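Local coordinates for protein cytochrome c-554 (Nitrosomonas europaea, PDB 1FT5) that carries electrons through its four covalently bound hemes during ammonia oxidation, accepting them directly from hydroxylamine oxidoreductase, at residues 1-13 and 82-96. Residues are numbered along the deposited sequence; the frame is centred on the assembly and turned at random.
With HEM (protoporphyrin IX containing Fe), chain G; PO4 (phosphate ion), chain C.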
ATOM      1  N   ALA A   1       3.555 -20.674  -2.296  1.00 47.70           N
ATOM      2  CA  ALA A   1       4.024 -19.957  -3.522  1.00 45.74           C
ATOM      3  C   ALA A   1       3.373 -18.577  -3.623  1.00 44.98           C
ATOM      4  O   ALA A   1       2.475 -18.364  -4.439  1.00 48.17           O
ATOM      5  CB  ALA A   1       3.701 -20.781  -4.789  1.00 42.65           C
ATOM      6  N   ASP A   2       3.811 -17.650  -2.778  1.00 42.93           N
ATOM      7  CA  ASP A   2       3.287 -16.293  -2.829  1.00 39.07           C
ATOM      8  C   ASP A   2       3.772 -15.724  -4.153  1.00 34.99           C
ATOM      9  O   ASP A   2       4.605 -16.342  -4.857  1.00 31.61           O
ATOM     10  CB  ASP A   2       3.851 -15.455  -1.673  1.00 43.42           C
ATOM     11  CG  ASP A   2       2.786 -14.603  -1.002  1.00 47.69           C
ATOM     12  OD1 ASP A   2       2.456 -13.522  -1.556  1.00 47.38           O
ATOM     13  OD2 ASP A   2       2.279 -15.024   0.070  1.00 47.02           O
ATOM     14  N   ALA A   3       3.255 -14.544  -4.492  1.00 24.42           N
ATOM     15  CA  ALA A   3       3.616 -13.876  -5.721  1.00 19.04           C
ATOM     16  C   ALA A   3       4.685 -12.809  -5.596  1.00 16.29           C
ATOM     17  O   ALA A   3       4.812 -12.145  -4.546  1.00 17.05           O
ATOM     18  CB  ALA A   3       2.349 -13.214  -6.330  1.00 19.37           C
ATOM     19  N   PRO A   4       5.469 -12.625  -6.653  1.00 15.01           N
ATOM     20  CA  PRO A   4       6.491 -11.594  -6.636  1.00 14.41           C
ATOM     21  C   PRO A   4       5.897 -10.193  -6.799  1.00 17.40           C
ATOM     22  O   PRO A   4       4.873  -9.992  -7.436  1.00 19.18           O
ATOM     23  CB  PRO A   4       7.368 -11.903  -7.831  1.00 18.77           C
ATOM     24  CG  PRO A   4       6.902 -13.267  -8.333  1.00 20.44           C
ATOM     25  CD  PRO A   4       5.513 -13.431  -7.893  1.00 19.88           C
ATOM     26  N   PHE A   5       6.556  -9.221  -6.241  1.00 16.29           N
ATOM     27  CA  PHE A   5       6.204  -7.826  -6.470  1.00 15.13           C
ATOM     28  C   PHE A   5       6.752  -7.412  -7.834  1.00 17.63           C
ATOM     29  O   PHE A   5       7.765  -7.999  -8.321  1.00 19.60           O
ATOM     30  CB  PHE A   5       6.930  -6.937  -5.477  1.00 14.48           C
ATOM     31  CG  PHE A   5       6.297  -6.927  -4.121  1.00 13.41           C
ATOM     32  CD1 PHE A   5       5.419  -5.877  -3.776  1.00 13.58           C
ATOM     33  CD2 PHE A   5       6.527  -7.950  -3.214  1.00 19.58           C
ATOM     34  CE1 PHE A   5       4.767  -5.894  -2.489  1.00 17.85           C
ATOM     35  CE2 PHE A   5       5.895  -7.966  -1.976  1.00 16.78           C
ATOM     36  CZ  PHE A   5       5.015  -6.954  -1.615  1.00 15.68           C
ATOM     37  N   GLU A   6       6.161  -6.385  -8.443  1.00 17.08           N
ATOM     38  CA  GLU A   6       6.703  -5.858  -9.685  1.00 17.91           C
ATOM     39  C   GLU A   6       6.797  -4.329  -9.728  1.00 20.15           C
ATOM     40  O   GLU A   6       7.493  -3.775 -10.587  1.00 27.86           O
ATOM     41  CB  GLU A   6       5.903  -6.271 -10.910  1.00 19.63           C
ATOM     42  CG  GLU A   6       6.114  -7.619 -11.426  1.00 30.03           C
ATOM     43  CD  GLU A   6       5.254  -7.797 -12.673  1.00 34.54           C
ATOM     44  OE1 GLU A   6       5.837  -8.089 -13.740  1.00 35.06           O
ATOM     45  OE2 GLU A   6       4.003  -7.588 -12.564  1.00 35.13           O
ATOM     46  N   GLY A   7       6.104  -3.630  -8.829  1.00 16.85           N
ATOM     47  CA  GLY A   7       6.158  -2.184  -8.928  1.00 15.87           C
ATOM     48  C   GLY A   7       4.821  -1.589  -9.305  1.00 15.39           C
ATOM     49  O   GLY A   7       3.942  -2.305  -9.734  1.00 17.47           O
ATOM     50  N   ARG A   8       4.742  -0.267  -9.246  1.00 15.67           N
ATOM     51  CA  ARG A   8       3.440   0.388  -9.464  1.00 14.86           C
ATOM     52  C   ARG A   8       3.050   0.660 -10.886  1.00 18.81           C
ATOM     53  O   ARG A   8       1.877   0.908 -11.151  1.00 20.46           O
ATOM     54  CB  ARG A   8       3.408   1.784  -8.810  1.00 16.88           C
ATOM     55  CG  ARG A   8       3.866   1.893  -7.396  1.00 21.39           C
ATOM     56  CD  ARG A   8       3.677   3.352  -6.948  1.00 19.97           C
ATOM     57  NE  ARG A   8       4.358   4.366  -7.748  1.00 19.49           N
ATOM     58  CZ  ARG A   8       5.651   4.702  -7.572  1.00 20.93           C
ATOM     59  NH1 ARG A   8       6.411   4.083  -6.619  1.00 17.35           N
ATOM     60  NH2 ARG A   8       6.179   5.695  -8.253  1.00 22.42           N
ATOM     61  N   LYS A   9       4.018   0.612 -11.784  1.00 19.22           N
ATOM     62  CA  LYS A   9       3.776   1.077 -13.155  1.00 19.08           C
ATOM     63  C   LYS A   9       2.568   0.509 -13.837  1.00 20.24           C
ATOM     64  O   LYS A   9       1.710   1.279 -14.283  1.00 24.80           O
ATOM     65  CB  LYS A   9       4.992   0.792 -14.025  1.00 24.22           C
ATOM     66  CG  LYS A   9       4.779   1.175 -15.519  1.00 31.10           C
ATOM     67  CD  LYS A   9       5.693   0.328 -16.434  1.00 35.85           C
ATOM     68  CE  LYS A   9       7.069   0.951 -16.525  1.00 37.85           C
ATOM     69  NZ  LYS A   9       7.982   0.285 -17.556  1.00 39.68           N
ATOM     70  N   LYS A  10       2.443  -0.803 -13.868  1.00 18.25           N
ATOM     71  CA  LYS A  10       1.277  -1.303 -14.622  1.00 23.26           C
ATOM     72  C   LYS A  10      -0.003  -1.012 -13.858  1.00 24.17           C
ATOM     73  O   LYS A  10      -1.037  -0.693 -14.467  1.00 23.88           O
ATOM     74  CB  LYS A  10       1.418  -2.796 -14.958  1.00 24.41           C
ATOM     75  CG  LYS A  10       2.531  -3.051 -16.035  1.00 30.82           C
ATOM     76  CD  LYS A  10       3.186  -4.401 -15.895  1.00 33.50           C
ATOM     77  CE  LYS A  10       4.685  -4.311 -16.280  1.00 39.94           C
ATOM     78  NZ  LYS A  10       5.527  -3.966 -15.077  1.00 39.31           N
ATOM     79  N   CYS A  11       0.018  -1.108 -12.528  1.00 18.41           N
ATOM     80  CA  CYS A  11      -1.211  -0.763 -11.845  1.00 17.83           C
ATOM     81  C   CYS A  11      -1.637   0.661 -12.169  1.00 18.46           C
ATOM     82  O   CYS A  11      -2.833   0.927 -12.356  1.00 20.81           O
ATOM     83  CB  CYS A  11      -1.037  -0.818 -10.297  1.00 13.79           C
ATOM     84  SG  CYS A  11      -0.093  -2.214  -9.627  1.00 16.34           S
ATOM     85  N   SER A  12      -0.692   1.600 -12.174  1.00 18.91           N
ATOM     86  CA  SER A  12      -1.026   2.990 -12.355  1.00 15.96           C
ATOM     87  C   SER A  12      -1.501   3.289 -13.765  1.00 22.36           C
ATOM     88  O   SER A  12      -2.280   4.216 -13.952  1.00 24.09           O
ATOM     89  CB  SER A  12       0.177   3.854 -12.012  1.00 19.15           C
ATOM     90  OG  SER A  12       0.505   3.668 -10.593  1.00 22.88           O
ATOM     91  N   SER A  13      -1.023   2.494 -14.710  1.00 23.55           N
ATOM     92  CA  SER A  13      -1.416   2.753 -16.100  1.00 23.42           C
ATOM     93  C   SER A  13      -2.876   2.374 -16.341  1.00 25.93           C
ATOM     94  O   SER A  13      -3.556   3.037 -17.151  1.00 28.26           O
ATOM     95  CB  SER A  13      -0.480   2.023 -17.056  1.00 28.34           C
ATOM     96  OG  SER A  13      -0.755   0.646 -17.054  1.00 35.14           O
ATOM     97  N   MET A  82       9.852   2.721  -9.240  1.00 13.53           N
ATOM     98  CA  MET A  82       8.481   2.216  -9.129  1.00 13.74           C
ATOM     99  C   MET A  82       8.139   1.318  -7.920  1.00 13.50           C
ATOM    100  O   MET A  82       7.030   0.803  -7.796  1.00 14.33           O
ATOM    101  CB  MET A  82       8.073   1.541 -10.453  1.00 16.76           C
ATOM    102  CG  MET A  82       8.732   0.167 -10.686  1.00 20.64           C
ATOM    103  SD  MET A  82       7.977  -0.757 -12.152  1.00 30.90           S
ATOM    104  CE  MET A  82       6.480  -0.969 -11.870  1.00 16.62           C
ATOM    105  N   LEU A  83       9.133   1.118  -7.055  1.00 10.70           N
ATOM    106  CA  LEU A  83       8.905   0.402  -5.778  1.00 12.76           C
ATOM    107  C   LEU A  83       9.275   1.369  -4.643  1.00 12.46           C
ATOM    108  O   LEU A  83       9.287   0.927  -3.474  1.00 13.23           O
ATOM    109  CB  LEU A  83       9.836  -0.859  -5.662  1.00 14.58           C
ATOM    110  CG  LEU A  83       9.425  -2.001  -6.601  1.00 14.48           C
ATOM    111  CD1 LEU A  83      10.575  -3.043  -6.702  1.00 16.53           C
ATOM    112  CD2 LEU A  83       8.172  -2.736  -6.145  1.00 14.94           C
ATOM    113  N   THR A  84       9.576   2.634  -4.935  1.00 10.54           N
ATOM    114  CA  THR A  84       9.964   3.624  -3.937  1.00 12.11           C
ATOM    115  C   THR A  84       8.748   4.304  -3.392  1.00 14.02           C
ATOM    116  O   THR A  84       7.887   4.734  -4.158  1.00 14.00           O
ATOM    117  CB  THR A  84      10.934   4.654  -4.564  1.00 13.88           C
ATOM    118  OG1 THR A  84      12.114   3.961  -4.999  1.00 15.25           O
ATOM    119  CG2 THR A  84      11.315   5.687  -3.568  1.00 15.97           C
ATOM    120  N   GLY A  85       8.639   4.458  -2.058  1.00 12.96           N
ATOM    121  CA  GLY A  85       7.382   4.979  -1.506  1.00 14.96           C
ATOM    122  C   GLY A  85       6.465   3.757  -1.249  1.00 12.12           C
ATOM    123  O   GLY A  85       6.683   2.661  -1.811  1.00 13.46           O
ATOM    124  N   VAL A  86       5.424   3.904  -0.416  1.00 10.77           N
ATOM    125  CA  VAL A  86       4.517   2.806  -0.092  1.00 11.11           C
ATOM    126  C   VAL A  86       3.462   2.914  -1.170  1.00 15.06           C
ATOM    127  O   VAL A  86       2.605   3.779  -1.134  1.00 15.09           O
ATOM    128  CB  VAL A  86       3.906   3.029   1.293  1.00 12.94           C
ATOM    129  CG1 VAL A  86       2.940   1.952   1.604  1.00 14.66           C
ATOM    130  CG2 VAL A  86       5.043   2.939   2.359  1.00 13.85           C
ATOM    131  N   GLY A  87       3.578   1.982  -2.097  1.00 11.58           N
ATOM    132  CA  GLY A  87       2.741   1.964  -3.297  1.00 11.49           C
ATOM    133  C   GLY A  87       1.656   0.939  -3.331  1.00 12.63           C
ATOM    134  O   GLY A  87       1.282   0.294  -2.353  1.00 13.53           O
ATOM    135  N   CYS A  88       1.170   0.727  -4.579  1.00 12.67           N
ATOM    136  CA  CYS A  88      -0.035  -0.091  -4.722  1.00 11.21           C
ATOM    137  C   CYS A  88       0.015  -1.468  -4.123  1.00 12.39           C
ATOM    138  O   CYS A  88      -0.888  -1.955  -3.506  1.00 13.52           O
ATOM    139  CB  CYS A  88      -0.338  -0.207  -6.256  1.00 12.50           C
ATOM    140  SG  CYS A  88      -0.147   1.280  -7.206  1.00 13.69           S
ATOM    141  N   GLU A  89       1.125  -2.192  -4.384  1.00 11.47           N
ATOM    142  CA  GLU A  89       1.234  -3.552  -3.943  1.00  9.74           C
ATOM    143  C   GLU A  89       1.456  -3.653  -2.420  1.00 12.29           C
ATOM    144  O   GLU A  89       1.205  -4.689  -1.865  1.00 13.32           O
ATOM    145  CB  GLU A  89       2.403  -4.201  -4.642  1.00 10.03           C
ATOM    146  CG  GLU A  89       2.181  -4.408  -6.180  1.00 11.66           C
ATOM    147  CD  GLU A  89       3.495  -4.756  -6.863  1.00 13.15           C
ATOM    148  OE1 GLU A  89       4.428  -3.965  -6.804  1.00 14.93           O
ATOM    149  OE2 GLU A  89       3.598  -5.881  -7.411  1.00 16.88           O
ATOM    150  N   SER A  90       1.954  -2.577  -1.810  1.00 12.41           N
ATOM    151  CA  SER A  90       2.092  -2.647  -0.344  1.00 14.25           C
ATOM    152  C   SER A  90       0.754  -2.847   0.334  1.00 13.81           C
ATOM    153  O   SER A  90       0.708  -3.415   1.431  1.00 13.66           O
ATOM    154  CB  SER A  90       2.785  -1.394   0.239  1.00 14.85           C
ATOM    155  OG  SER A  90       4.174  -1.446  -0.018  1.00 14.93           O
ATOM    156  N   CYS A  91      -0.352  -2.409  -0.293  1.00 13.30           N
ATOM    157  CA  CYS A  91      -1.676  -2.669   0.288  1.00 14.21           C
ATOM    158  C   CYS A  91      -2.436  -3.786  -0.430  1.00 11.53           C
ATOM    159  O   CYS A  91      -3.039  -4.661   0.189  1.00 14.29           O
ATOM    160  CB  CYS A  91      -2.539  -1.387   0.277  1.00 12.22           C
ATOM    161  SG  CYS A  91      -1.813  -0.147   1.400  1.00 13.28           S
ATOM    162  N   HIS A  92      -2.390  -3.748  -1.753  1.00 14.82           N
ATOM    163  CA  HIS A  92      -3.157  -4.714  -2.511  1.00 15.77           C
ATOM    164  C   HIS A  92      -2.480  -6.046  -2.756  1.00 17.31           C
ATOM    165  O   HIS A  92      -3.099  -6.945  -3.313  1.00 14.25           O
ATOM    166  CB  HIS A  92      -3.507  -4.071  -3.872  1.00 13.81           C
ATOM    167  CG  HIS A  92      -4.436  -2.918  -3.715  1.00 12.39           C
ATOM    168  ND1 HIS A  92      -5.764  -3.088  -3.396  1.00 15.53           N
ATOM    169  CD2 HIS A  92      -4.226  -1.583  -3.807  1.00 13.28           C
ATOM    170  CE1 HIS A  92      -6.302  -1.866  -3.298  1.00 10.10           C
ATOM    171  NE2 HIS A  92      -5.432  -0.911  -3.537  1.00 10.97           N
ATOM    172  N   GLY A  93      -1.233  -6.162  -2.325  1.00 14.33           N
ATOM    173  CA  GLY A  93      -0.505  -7.434  -2.490  1.00 13.74           C
ATOM    174  C   GLY A  93       0.384  -7.385  -3.703  1.00 14.93           C
ATOM    175  O   GLY A  93       0.200  -6.597  -4.617  1.00 13.33           O
ATOM    176  N   PRO A  94       1.448  -8.220  -3.724  1.00 13.87           N
ATOM    177  CA  PRO A  94       2.379  -8.289  -4.860  1.00 15.65           C
ATOM    178  C   PRO A  94       1.532  -8.704  -6.068  1.00 15.13           C
ATOM    179  O   PRO A  94       0.751  -9.648  -5.976  1.00 14.92           O
ATOM    180  CB  PRO A  94       3.409  -9.380  -4.424  1.00 17.24           C
ATOM    181  CG  PRO A  94       2.696 -10.207  -3.394  1.00 19.62           C
ATOM    182  CD  PRO A  94       1.770  -9.168  -2.638  1.00 18.28           C
ATOM    183  N   GLY A  95       1.775  -8.007  -7.151  1.00 14.50           N
ATOM    184  CA  GLY A  95       0.928  -8.131  -8.340  1.00 17.06           C
ATOM    185  C   GLY A  95       1.424  -8.827  -9.566  1.00 20.51           C
ATOM    186  O   GLY A  95       0.670  -8.880 -10.558  1.00 20.10           O
ATOM    187  N   ARG A  96       2.597  -9.451  -9.510  1.00 17.40           N
ATOM    188  CA  ARG A  96       3.026 -10.062 -10.749  1.00 21.80           C
ATOM    189  C   ARG A  96       2.056 -11.088 -11.343  1.00 19.69           C
ATOM    190  O   ARG A  96       1.996 -11.162 -12.597  1.00 25.31           O
ATOM    191  CB  ARG A  96       4.405 -10.712 -10.583  1.00 20.87           C
ATOM    192  CG  ARG A  96       4.891 -11.354 -11.921  1.00 22.80           C
ATOM    193  CD  ARG A  96       6.360 -11.578 -11.974  1.00 31.67           C
ATOM    194  NE  ARG A  96       6.673 -12.403 -13.161  1.00 29.78           N
ATOM    195  CZ  ARG A  96       7.169 -11.894 -14.286  1.00 28.80           C
ATOM    196  NH1 ARG A  96       7.409 -10.587 -14.382  1.00 29.42           N
ATOM    197  NH2 ARG A  96       7.405 -12.693 -15.328  1.00 28.26           N
TER
HETATM  198  CHA HEM G 215      -9.182   0.249  -3.530  1.00 17.53           C
HETATM  199  CHB HEM G 215      -5.918   0.926  -7.090  1.00 15.53           C
HETATM  200  CHC HEM G 215      -2.588   2.095  -3.697  1.00 13.53           C
HETATM  201  CHD HEM G 215      -5.699   0.783  -0.213  1.00 15.91           C
HETATM  202  C1A HEM G 215      -8.567   0.379  -4.783  1.00 16.52           C
HETATM  203  C2A HEM G 215      -9.242   0.183  -6.027  1.00 15.21           C
HETATM  204  C3A HEM G 215      -8.340   0.339  -7.011  1.00 13.74           C
HETATM  205  C4A HEM G 215      -7.089   0.658  -6.403  1.00 16.94           C
HETATM  206  CMA HEM G 215      -8.556   0.218  -8.533  1.00 16.35           C
HETATM  207  CAA HEM G 215     -10.763  -0.169  -6.205  1.00 17.37           C
HETATM  208  CBA HEM G 215     -11.598   1.126  -6.577  1.00 16.71           C
HETATM  209  CGA HEM G 215     -11.403   2.289  -5.569  1.00 15.46           C
HETATM  210  O1A HEM G 215     -11.663   2.070  -4.406  1.00 17.62           O
HETATM  211  O2A HEM G 215     -10.975   3.360  -5.994  1.00 19.93           O
HETATM  212  C1B HEM G 215      -4.692   1.290  -6.458  1.00 15.15           C
HETATM  213  C2B HEM G 215      -3.509   1.654  -7.181  1.00 14.27           C
HETATM  214  C3B HEM G 215      -2.569   2.034  -6.236  1.00 14.03           C
HETATM  215  C4B HEM G 215      -3.243   1.873  -4.953  1.00 12.44           C
HETATM  216  CMB HEM G 215      -3.369   1.633  -8.705  1.00 12.51           C
HETATM  217  CAB HEM G 215      -1.162   2.527  -6.371  1.00 10.73           C
HETATM  218  CBB HEM G 215      -1.089   3.846  -7.177  1.00 13.43           C
HETATM  219  C1C HEM G 215      -3.188   1.808  -2.474  1.00 16.57           C
HETATM  220  C2C HEM G 215      -2.478   1.904  -1.246  1.00 12.83           C
HETATM  221  C3C HEM G 215      -3.287   1.484  -0.299  1.00 12.16           C
HETATM  222  C4C HEM G 215      -4.557   1.179  -0.888  1.00 14.24           C
HETATM  223  CMC HEM G 215      -1.019   2.374  -1.066  1.00 15.65           C
HETATM  224  CAC HEM G 215      -2.939   1.311   1.212  1.00 14.46           C
HETATM  225  CBC HEM G 215      -2.301   2.461   1.952  1.00 14.34           C
HETATM  226  C1D HEM G 215      -6.950   0.556  -0.812  1.00 15.01           C
HETATM  227  C2D HEM G 215      -8.140   0.178  -0.084  1.00 14.33           C
HETATM  228  C3D HEM G 215      -9.139   0.077  -1.037  1.00 14.21           C
HETATM  229  C4D HEM G 215      -8.513   0.369  -2.304  1.00 13.01           C
HETATM  230  CMD HEM G 215      -8.235  -0.123   1.400  1.00 15.61           C
HETATM  231  CAD HEM G 215     -10.562  -0.427  -0.841  1.00 14.43           C
HETATM  232  CBD HEM G 215     -10.702  -1.838  -1.325  1.00 13.66           C
HETATM  233  CGD HEM G 215     -12.133  -2.267  -1.706  1.00 20.10           C
HETATM  234  O1D HEM G 215     -12.255  -3.413  -2.156  1.00 19.91           O
HETATM  235  O2D HEM G 215     -13.045  -1.459  -1.547  1.00 18.30           O
HETATM  236  NA  HEM G 215      -7.251   0.676  -5.021  1.00 12.45           N
HETATM  237  NB  HEM G 215      -4.532   1.409  -5.070  1.00 15.28           N
HETATM  238  NC  HEM G 215      -4.454   1.380  -2.259  1.00 10.15           N
HETATM  239  ND  HEM G 215      -7.163   0.682  -2.198  1.00 16.91           N
HETATM  240 FE   HEM G 215      -5.865   1.066  -3.640  1.00 13.85          FE
HETATM  241  P   PO4 C 218       2.981   6.170 -10.651  1.00 40.02           P
HETATM  242  O1  PO4 C 218       4.208   6.882 -10.051  1.00 39.29           O
HETATM  243  O2  PO4 C 218       3.418   5.496 -11.992  1.00 36.87           O
HETATM  244  O3  PO4 C 218       2.405   5.096  -9.700  1.00 29.31           O
HETATM  245  O4  PO4 C 218       1.864   7.216 -10.888  1.00 39.43           O
HETATM  246  O   HOH W   1       5.872   2.311  -4.599  1.00 16.71           O
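With CG anti to its carbonyl carbon (chi1 -68°) and an extended chain beyond, E89 reaches from the CXXCH heme-binding helix 88-92 to the backbone of E6 and G7, just ahead of helix 9-14, which carries C11 of heme 1. Its OE2 takes E6 N on the syn lone pair (2.8 Å) and G95 N on the anti one, while OE1 accepts G7 N at 2.6 Å, 33° out of the carboxylate plane. Three backbone N-H groups thus fix the buried carboxylate's rotation and probably stabilise its negative charge. A glutamine here would probably leave at least one of these N-H groups facing an NH2 instead of an acceptor and disturb the join between the two segments. Alongside, the F5 ring carries P94 CB over the centre of one face in a CH-pi contact, 3.7 Å from the centroid, while E89 CB lies against CD1 and CE1. Farther out, R96 N binds P4 O, and R96 NH1 forms a salt bridge with E6 OE1 (3.0 Å) whose hydrogen bond is weak; R99 pairs with E6 OE2. At the other end R8 N bonds M82 O, and a bend at chi3 (-57°) turns the R8 guanidinium so that NE and NH2 hold a phosphate, probably from the crystallisation liquor, also bound by S12 OG. C11 and C88, thioether-linked to hemes 1 and 3 respectively, meet with C11 CB 3.8 Å from C88 SG.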